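Local structure of GH127 beta-L-arabinofuranoside (Geobacillus stearothermophilus, 4QK0) at the interface of chains A and B. The protein hydrolyses terminal beta-L-arabinofuranosides as a beta-L-arabinofuranosidase of glycoside hydrolase family 127. Residues are numbered along the deposited sequence; one frame, centred on the assembly and turned at random. Chains: chain A/B, GH127 beta-L-arabinofuranoside.

The three contacts lie along one two-fold symmetric interface. The C-alpha centres of contacts 1 and 2 are about 13 Å apart, those of contacts 2 and 3 about 18 Å, and those of contacts 1 and 3 about 26 Å. Residues 320-326 supply atoms to all three, as part of chain A in contacts 1 and 2 and of chain B in contact 3. Trp388, Asp324 and Arg394 recur with the chains exchanged, so contact 3 contains the twin of the A:Asp324–B:Arg394 salt bridge of contact 2. The same loop takes part in both C-terminal-domain and catalytic-domain contacts and may tie them together, if this dimer is the working form.

Contact 1: the interface of chains A and B. Residues chain A 301, 323, 325, 539-540, 543; chain B 612-613.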
loop_
_atom_site.group_PDB
_atom_site.type_symbol
_atom_site.label_atom_id
_atom_site.label_comp_id
_atom_site.label_asym_id
_atom_site.label_seq_id
_atom_site.Cartn_x
_atom_site.Cartn_y
_atom_site.Cartn_z
ATOM N N LYS A 301 -20.561 -10.345 1.203
ATOM C CA LYS A 301 -19.881 -11.519 1.685
ATOM C C LYS A 301 -18.401 -11.639 1.228
ATOM O O LYS A 301 -17.711 -12.579 1.610
ATOM C CB LYS A 301 -20.639 -12.760 1.280
ATOM C CG LYS A 301 -21.981 -12.755 2.030
ATOM C CD LYS A 301 -22.589 -14.085 2.475
ATOM C CE LYS A 301 -23.918 -13.828 3.210
ATOM N NZ LYS A 301 -24.952 -13.235 2.296
ATOM N N PHE A 323 -12.209 -10.842 -1.017
ATOM C CA PHE A 323 -11.462 -11.097 0.173
ATOM C C PHE A 323 -10.209 -10.187 0.373
ATOM O O PHE A 323 -9.472 -10.420 1.320
ATOM C CB PHE A 323 -11.058 -12.559 0.263
ATOM C CG PHE A 323 -12.198 -13.535 0.190
ATOM C CD1 PHE A 323 -13.171 -13.580 1.180
ATOM C CD2 PHE A 323 -12.241 -14.480 -0.829
ATOM C CE1 PHE A 323 -14.164 -14.546 1.150
ATOM C CE2 PHE A 323 -13.245 -15.458 -0.868
ATOM C CZ PHE A 323 -14.219 -15.467 0.115
ATOM N N LEU A 325 -9.144 -7.131 1.714
ATOM C CA LEU A 325 -9.690 -6.158 2.663
ATOM C C LEU A 325 -8.655 -5.694 3.682
ATOM O O LEU A 325 -8.776 -5.954 4.889
ATOM C CB LEU A 325 -10.847 -6.825 3.400
ATOM C CG LEU A 325 -12.041 -7.091 2.484
ATOM C CD1 LEU A 325 -12.990 -8.038 3.170
ATOM C CD2 LEU A 325 -12.770 -5.807 2.091
ATOM N N ALA A 539 -12.759 -13.312 10.719
ATOM C CA ALA A 539 -13.009 -13.172 9.302
ATOM C C ALA A 539 -12.732 -14.465 8.582
ATOM O O ALA A 539 -11.925 -15.288 9.024
ATOM C CB ALA A 539 -12.188 -12.097 8.694
ATOM N N HIS A 540 -13.447 -14.681 7.487
ATOM C CA HIS A 540 -13.277 -15.874 6.674
ATOM C C HIS A 540 -11.752 -16.029 6.427
ATOM O O HIS A 540 -11.038 -15.014 6.236
ATOM C CB HIS A 540 -13.991 -15.630 5.360
ATOM C CG HIS A 540 -14.090 -16.815 4.499
ATOM N ND1 HIS A 540 -13.001 -17.361 3.876
ATOM C CD2 HIS A 540 -15.163 -17.532 4.091
ATOM C CE1 HIS A 540 -13.385 -18.379 3.127
ATOM N NE2 HIS A 540 -14.697 -18.493 3.228
ATOM N N VAL A 543 -9.719 -14.032 3.890
ATOM C CA VAL A 543 -9.341 -12.652 4.202
ATOM C C VAL A 543 -7.979 -12.611 4.851
ATOM O O VAL A 543 -7.763 -12.728 6.064
ATOM C CB VAL A 543 -10.341 -11.939 5.081
ATOM C CG1 VAL A 543 -9.914 -10.474 5.218
ATOM C CG2 VAL A 543 -11.725 -11.968 4.463
ATOM N N LEU B 612 -18.778 -13.975 5.904
ATOM C CA LEU B 612 -17.548 -13.251 5.883
ATOM C C LEU B 612 -17.018 -13.017 7.259
ATOM O O LEU B 612 -15.817 -13.110 7.484
ATOM C CB LEU B 612 -17.705 -11.938 5.103
ATOM C CG LEU B 612 -16.502 -11.066 4.849
ATOM C CD1 LEU B 612 -15.391 -11.842 4.155
ATOM C CD2 LEU B 612 -16.896 -9.840 4.035
ATOM N N TYR B 613 -17.896 -12.750 8.190
ATOM C CA TYR B 613 -17.556 -12.512 9.585
ATOM C C TYR B 613 -18.410 -13.389 10.487
ATOM O O TYR B 613 -19.579 -13.491 10.250
ATOM C CB TYR B 613 -17.803 -11.023 9.918
ATOM C CG TYR B 613 -17.016 -10.105 9.028
ATOM C CD1 TYR B 613 -15.621 -10.166 9.018
ATOM C CD2 TYR B 613 -17.630 -9.226 8.144
ATOM C CE1 TYR B 613 -14.903 -9.367 8.214
ATOM C CE2 TYR B 613 -16.886 -8.410 7.310
ATOM C CZ TYR B 613 -15.521 -8.506 7.332
ATOM O OH TYR B 613 -14.698 -7.713 6.496
#
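B:Leu612 meets chain A through both its backbone and its side chain. The carbonyl oxygen O of B:Leu612 accepts a hydrogen bond from the backbone N of A:His540 at 2.8 Å, bent to 150° at the hydrogen. Next to it, an antiparallel beta bridge between A:Ala539 and B:Tyr613 brings strands 534-539 and 613-614 together.

The isobutyl group of B:Leu612 turns aside from that bond, roughly at right angles to the carbonyl, against A:Lys301, A:Phe323 and A:Val543. CG stands anti to the backbone N (chi1 -175°), which carries the two methyls over the backbone carbonyl at the end of helix 286-302: CD1 of B:Leu612 lies 3.5 Å from O of A:Lys301. CD1 of B:Leu612 also touches CG2 of A:Val543 at 3.7 Å, the two side chains crossing at about a right angle, and reaches CD1 of A:Phe323 at 4.1 Å. The ring of B:Tyr613 runs along A:Ala539, with CE1 of B:Tyr613 3.9 Å from the CB methyl of A:Ala539. The phenol OH of B:Tyr613 ends 3.8 Å from CD1 of A:Leu325.

Behind these groups, CG of B:Leu612 packs over one face of the B:Tyr613 ring near the rim, so the two chain B side chains support each other. In chain A, CE1 of A:Phe323 lies over one face of the A:His540 imidazole near the rim and may help to steady that ring. The site docks the C-terminal domain of one subunit against the catalytic and C-terminal domains of the other and probably helps hold together the two-chain assembly, if that is the working form.

Contact 2: the interface of chains A and B. Residues chain A 312-313, 320, 324, 326, 329; chain B 388, 394, 396.
The guanidinium of B:Arg394 reaches into chain A and bonds there to a carboxylate and a backbone carbonyl. In the salt bridge across the chains, NH1 of B:Arg394 donates to OD2 of A:Asp324 at 2.8 Å, nearly straight at 164°. It arrives on the syn side, tilted from the carboxylate plane, and the two flat groups are turned 77° against each other. A same-chain salt bridge grips B:Asp396 side-on: B:Arg394 bends at chi3 (58°), and NE of B:Arg394 bonds OD1 of B:Asp396 at 2.8 Å, while NH2 meets OD2 from above the carboxylate plane.

Among the bonds to the backbone, NH1 and NH2 of B:Arg394 grip O of A:Ser312 end-on, at 2.9 Å and 3.1 Å. NH2 approaches in the carbonyl plane, whereas NH1 comes from above it.

Among side-chain hydroxyls, OG1 of A:Thr320 donates to the anti side of A:Asp324 OD2 at 2.7 Å, also tilted from the plane, and is itself paired with OG of A:Ser312. Water 1 bridges the chains, 2.8 Å from OG1 of A:Thr329 and 2.7 Å from OD2 of B:Asp396.

In van der Waals contact, CG of A:Pro326 lies 3.7 Å from NH1 of B:Arg394. The two carboxylates would together probably more than offset the charge of the one arginine. This polar lock may help set the register of the two chains, if the dimer is biological.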
loop_
_atom_site.group_PDB
_atom_site.type_symbol
_atom_site.label_atom_id
_atom_site.label_comp_id
_atom_site.label_asym_id
_atom_site.label_seq_id
_atom_site.Cartn_x
_atom_site.Cartn_y
_atom_site.Cartn_z
ATOM N N SER A 312 -11.513 -0.851 -1.184
ATOM C CA SER A 312 -10.271 -1.338 -0.591
ATOM C C SER A 312 -9.025 -0.726 -1.235
ATOM O O SER A 312 -7.947 -1.075 -0.857
ATOM C CB SER A 312 -10.216 -2.870 -0.737
ATOM O OG SER A 312 -10.258 -3.202 -2.119
ATOM N N SER A 313 -9.194 0.117 -2.232
ATOM C CA SER A 313 -8.098 0.721 -2.944
ATOM C C SER A 313 -8.308 2.227 -3.126
ATOM O O SER A 313 -9.311 2.647 -3.683
ATOM C CB SER A 313 -7.906 0.065 -4.305
ATOM O OG SER A 313 -7.028 0.807 -5.169
ATOM N N THR A 320 -11.558 -3.790 -5.184
ATOM C CA THR A 320 -10.540 -4.603 -5.830
ATOM C C THR A 320 -11.155 -5.953 -6.185
ATOM O O THR A 320 -11.571 -6.161 -7.324
ATOM C CB THR A 320 -9.285 -4.752 -4.958
ATOM O OG1 THR A 320 -9.621 -5.232 -3.645
ATOM C CG2 THR A 320 -8.644 -3.392 -4.839
ATOM N N ASP A 324 -9.989 -9.197 -0.500
ATOM C CA ASP A 324 -8.894 -8.219 -0.389
ATOM C C ASP A 324 -9.348 -7.027 0.429
ATOM O O ASP A 324 -9.905 -6.061 -0.077
ATOM C CB ASP A 324 -8.405 -7.776 -1.781
ATOM C CG ASP A 324 -7.265 -6.731 -1.716
ATOM O OD1 ASP A 324 -6.404 -6.856 -0.857
ATOM O OD2 ASP A 324 -7.234 -5.789 -2.521
ATOM N N PRO A 326 -7.619 -5.020 3.194
ATOM C CA PRO A 326 -6.506 -4.565 4.035
ATOM C C PRO A 326 -7.000 -3.450 4.930
ATOM O O PRO A 326 -7.781 -2.615 4.499
ATOM C CB PRO A 326 -5.481 -4.069 3.043
ATOM C CG PRO A 326 -6.320 -3.614 1.863
ATOM C CD PRO A 326 -7.413 -4.671 1.795
ATOM N N THR A 329 -4.557 0.228 4.526
ATOM C CA THR A 329 -4.687 0.900 3.264
ATOM C C THR A 329 -6.156 0.989 2.723
ATOM O O THR A 329 -6.380 1.457 1.597
ATOM C CB THR A 329 -3.857 0.193 2.215
ATOM O OG1 THR A 329 -4.191 -1.203 2.207
ATOM C CG2 THR A 329 -2.399 0.360 2.516
ATOM N N TRP B 388 0.958 -12.511 -2.867
ATOM C CA TRP B 388 -0.379 -13.101 -3.242
ATOM C C TRP B 388 -0.637 -12.642 -4.663
ATOM O O TRP B 388 -0.898 -11.483 -4.874
ATOM C CB TRP B 388 -1.436 -12.581 -2.297
ATOM C CG TRP B 388 -2.828 -13.035 -2.535
ATOM C CD1 TRP B 388 -3.233 -14.129 -3.245
ATOM C CD2 TRP B 388 -4.008 -12.480 -1.958
ATOM N NE1 TRP B 388 -4.589 -14.251 -3.183
ATOM C CE2 TRP B 388 -5.098 -13.261 -2.409
ATOM C CE3 TRP B 388 -4.262 -11.384 -1.119
ATOM C CZ2 TRP B 388 -6.431 -12.976 -2.061
ATOM C CZ3 TRP B 388 -5.563 -11.096 -0.790
ATOM C CH2 TRP B 388 -6.643 -11.892 -1.273
ATOM N N ARG B 394 -3.452 -4.801 -7.479
ATOM C CA ARG B 394 -3.654 -3.553 -6.750
ATOM C C ARG B 394 -2.634 -2.508 -7.202
ATOM O O ARG B 394 -1.470 -2.791 -7.395
ATOM C CB ARG B 394 -3.518 -3.707 -5.254
ATOM C CG ARG B 394 -4.578 -4.556 -4.548
ATOM C CD ARG B 394 -4.247 -4.733 -3.083
ATOM N NE ARG B 394 -4.156 -3.400 -2.514
ATOM C CZ ARG B 394 -5.143 -2.727 -1.971
ATOM N NH1 ARG B 394 -6.333 -3.269 -1.830
ATOM N NH2 ARG B 394 -4.957 -1.478 -1.532
ATOM N N ASP B 396 -1.282 -0.250 -5.379
ATOM C CA ASP B 396 -0.217 -0.168 -4.401
ATOM C C ASP B 396 0.702 -1.413 -4.413
ATOM O O ASP B 396 1.605 -1.472 -3.593
ATOM C CB ASP B 396 -0.720 0.195 -3.005
ATOM C CG ASP B 396 -1.619 -0.895 -2.365
ATOM O OD1 ASP B 396 -1.700 -2.017 -2.930
ATOM O OD2 ASP B 396 -2.214 -0.656 -1.271
HETATM O O HOH W 1 -2.685 -2.739 0.431
#

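Contact 3: the interface of chains A and B. Residues chain A 388, 390-391, 394; chain B 321-322, 324.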
loop_
_atom_site.group_PDB
_atom_site.type_symbol
_atom_site.label_atom_id
_atom_site.label_comp_id
_atom_site.label_asym_id
_atom_site.label_seq_id
_atom_site.Cartn_x
_atom_site.Cartn_y
_atom_site.Cartn_z
ATOM N N TRP A 388 -1.563 3.761 12.093
ATOM C CA TRP A 388 -0.253 4.093 12.702
ATOM C C TRP A 388 0.092 5.491 12.120
ATOM O O TRP A 388 0.487 5.573 10.989
ATOM C CB TRP A 388 0.782 3.014 12.323
ATOM C CG TRP A 388 2.202 3.217 12.857
ATOM C CD1 TRP A 388 2.590 4.033 13.867
ATOM C CD2 TRP A 388 3.401 2.573 12.377
ATOM N NE1 TRP A 388 3.941 3.933 14.048
ATOM C CE2 TRP A 388 4.461 3.045 13.149
ATOM C CE3 TRP A 388 3.665 1.648 11.372
ATOM C CZ2 TRP A 388 5.780 2.620 12.945
ATOM C CZ3 TRP A 388 4.971 1.217 11.161
ATOM C CH2 TRP A 388 6.006 1.695 11.940
ATOM N N LYS A 390 2.389 7.830 12.055
ATOM C CA LYS A 390 3.631 8.041 11.325
ATOM C C LYS A 390 3.616 7.459 9.942
ATOM O O LYS A 390 4.134 8.063 8.989
ATOM C CB LYS A 390 4.784 7.410 12.103
ATOM C CG LYS A 390 5.989 8.318 12.015
ATOM C CD LYS A 390 7.296 7.702 12.521
ATOM C CE LYS A 390 8.474 8.614 12.239
ATOM N NZ LYS A 390 8.455 9.233 10.873
ATOM N N ALA A 391 3.066 6.250 9.816
ATOM C CA ALA A 391 2.969 5.577 8.537
ATOM C C ALA A 391 2.076 6.225 7.509
ATOM O O ALA A 391 2.195 5.920 6.320
ATOM C CB ALA A 391 2.512 4.135 8.745
ATOM N N ARG A 394 3.569 7.491 4.274
ATOM C CA ARG A 394 3.788 6.683 3.066
ATOM C C ARG A 394 2.870 7.098 1.946
ATOM O O ARG A 394 1.682 7.348 2.156
ATOM C CB ARG A 394 3.556 5.194 3.361
ATOM C CG ARG A 394 4.519 4.485 4.308
ATOM C CD ARG A 394 4.076 3.019 4.571
ATOM N NE ARG A 394 4.016 2.323 3.292
ATOM C CZ ARG A 394 5.052 1.768 2.680
ATOM N NH1 ARG A 394 6.230 1.708 3.280
ATOM N NH2 ARG A 394 4.913 1.226 1.481
ATOM N N PHE B 321 10.856 5.139 7.011
ATOM C CA PHE B 321 11.291 5.516 8.346
ATOM C C PHE B 321 11.460 4.287 9.187
ATOM O O PHE B 321 11.108 3.180 8.802
ATOM C CB PHE B 321 10.276 6.494 9.007
ATOM C CG PHE B 321 8.900 5.938 9.094
ATOM C CD1 PHE B 321 8.002 6.105 8.035
ATOM C CD2 PHE B 321 8.501 5.205 10.206
ATOM C CE1 PHE B 321 6.741 5.561 8.102
ATOM C CE2 PHE B 321 7.221 4.661 10.282
ATOM C CZ PHE B 321 6.341 4.830 9.221
ATOM N N ASP B 322 11.958 4.490 10.398
ATOM C CA ASP B 322 12.306 3.378 11.258
ATOM C C ASP B 322 11.181 2.374 11.422
ATOM O O ASP B 322 10.062 2.727 11.818
ATOM C CB ASP B 322 12.727 3.913 12.641
ATOM C CG ASP B 322 14.035 4.734 12.593
ATOM O OD1 ASP B 322 14.626 4.941 11.493
ATOM O OD2 ASP B 322 14.422 5.224 13.668
ATOM N N ASP B 324 9.379 0.584 9.563
ATOM C CA ASP B 324 8.388 0.441 8.528
ATOM C C ASP B 324 8.852 -0.499 7.450
ATOM O O ASP B 324 9.463 -0.104 6.465
ATOM C CB ASP B 324 8.006 1.816 7.919
ATOM C CG ASP B 324 6.903 1.718 6.849
ATOM O OD1 ASP B 324 5.980 0.921 7.054
ATOM O OD2 ASP B 324 6.967 2.442 5.809
#
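The short 3-10 helix 389-393 of chain A, with A:Trp388 just before it, forms an aromatic and aliphatic seat for B:Phe321, which projects from a loop of chain B. The phenyl ring stands with its rim toward the indole: CE2 of B:Phe321 lies 3.6 Å from CH2 of A:Trp388, and the planes meet at 72° in an edge-to-face arrangement. Another part of the same rim rests on the helix, where CZ of B:Phe321 is 3.5 Å from CA of A:Ala391 and the CB methyl of that alanine lies in the plane of the ring.

Along one face runs the side chain of A:Lys390, sliding past the phenylalanine in the opposite direction. CD of A:Lys390 approaches CD2 of B:Phe321 at 3.6 Å. The lysine then bends at its last torsion (chi4 -43°), which brings the terminal nitrogen NZ of A:Lys390 to 3.8 Å from CG of B:Phe321, at the root of the ring. CB of B:Asp324 lies over the opposite face near the rim, so the phenyl group is sandwiched between its own chain and the partner.

B:Phe321 holds CG between its backbone N and carbonyl carbon (chi1 58°), an orientation that sends the ring out toward the helix. The carboxylate of B:Asp324 leads off to the side of the ring and takes part in the arginine salt bridge with A:Arg394, the symmetry mate of the one in contact 2. The site thus couples an apolar plug to a charged pair, and probably anchors the loop of one catalytic domain on the other subunit.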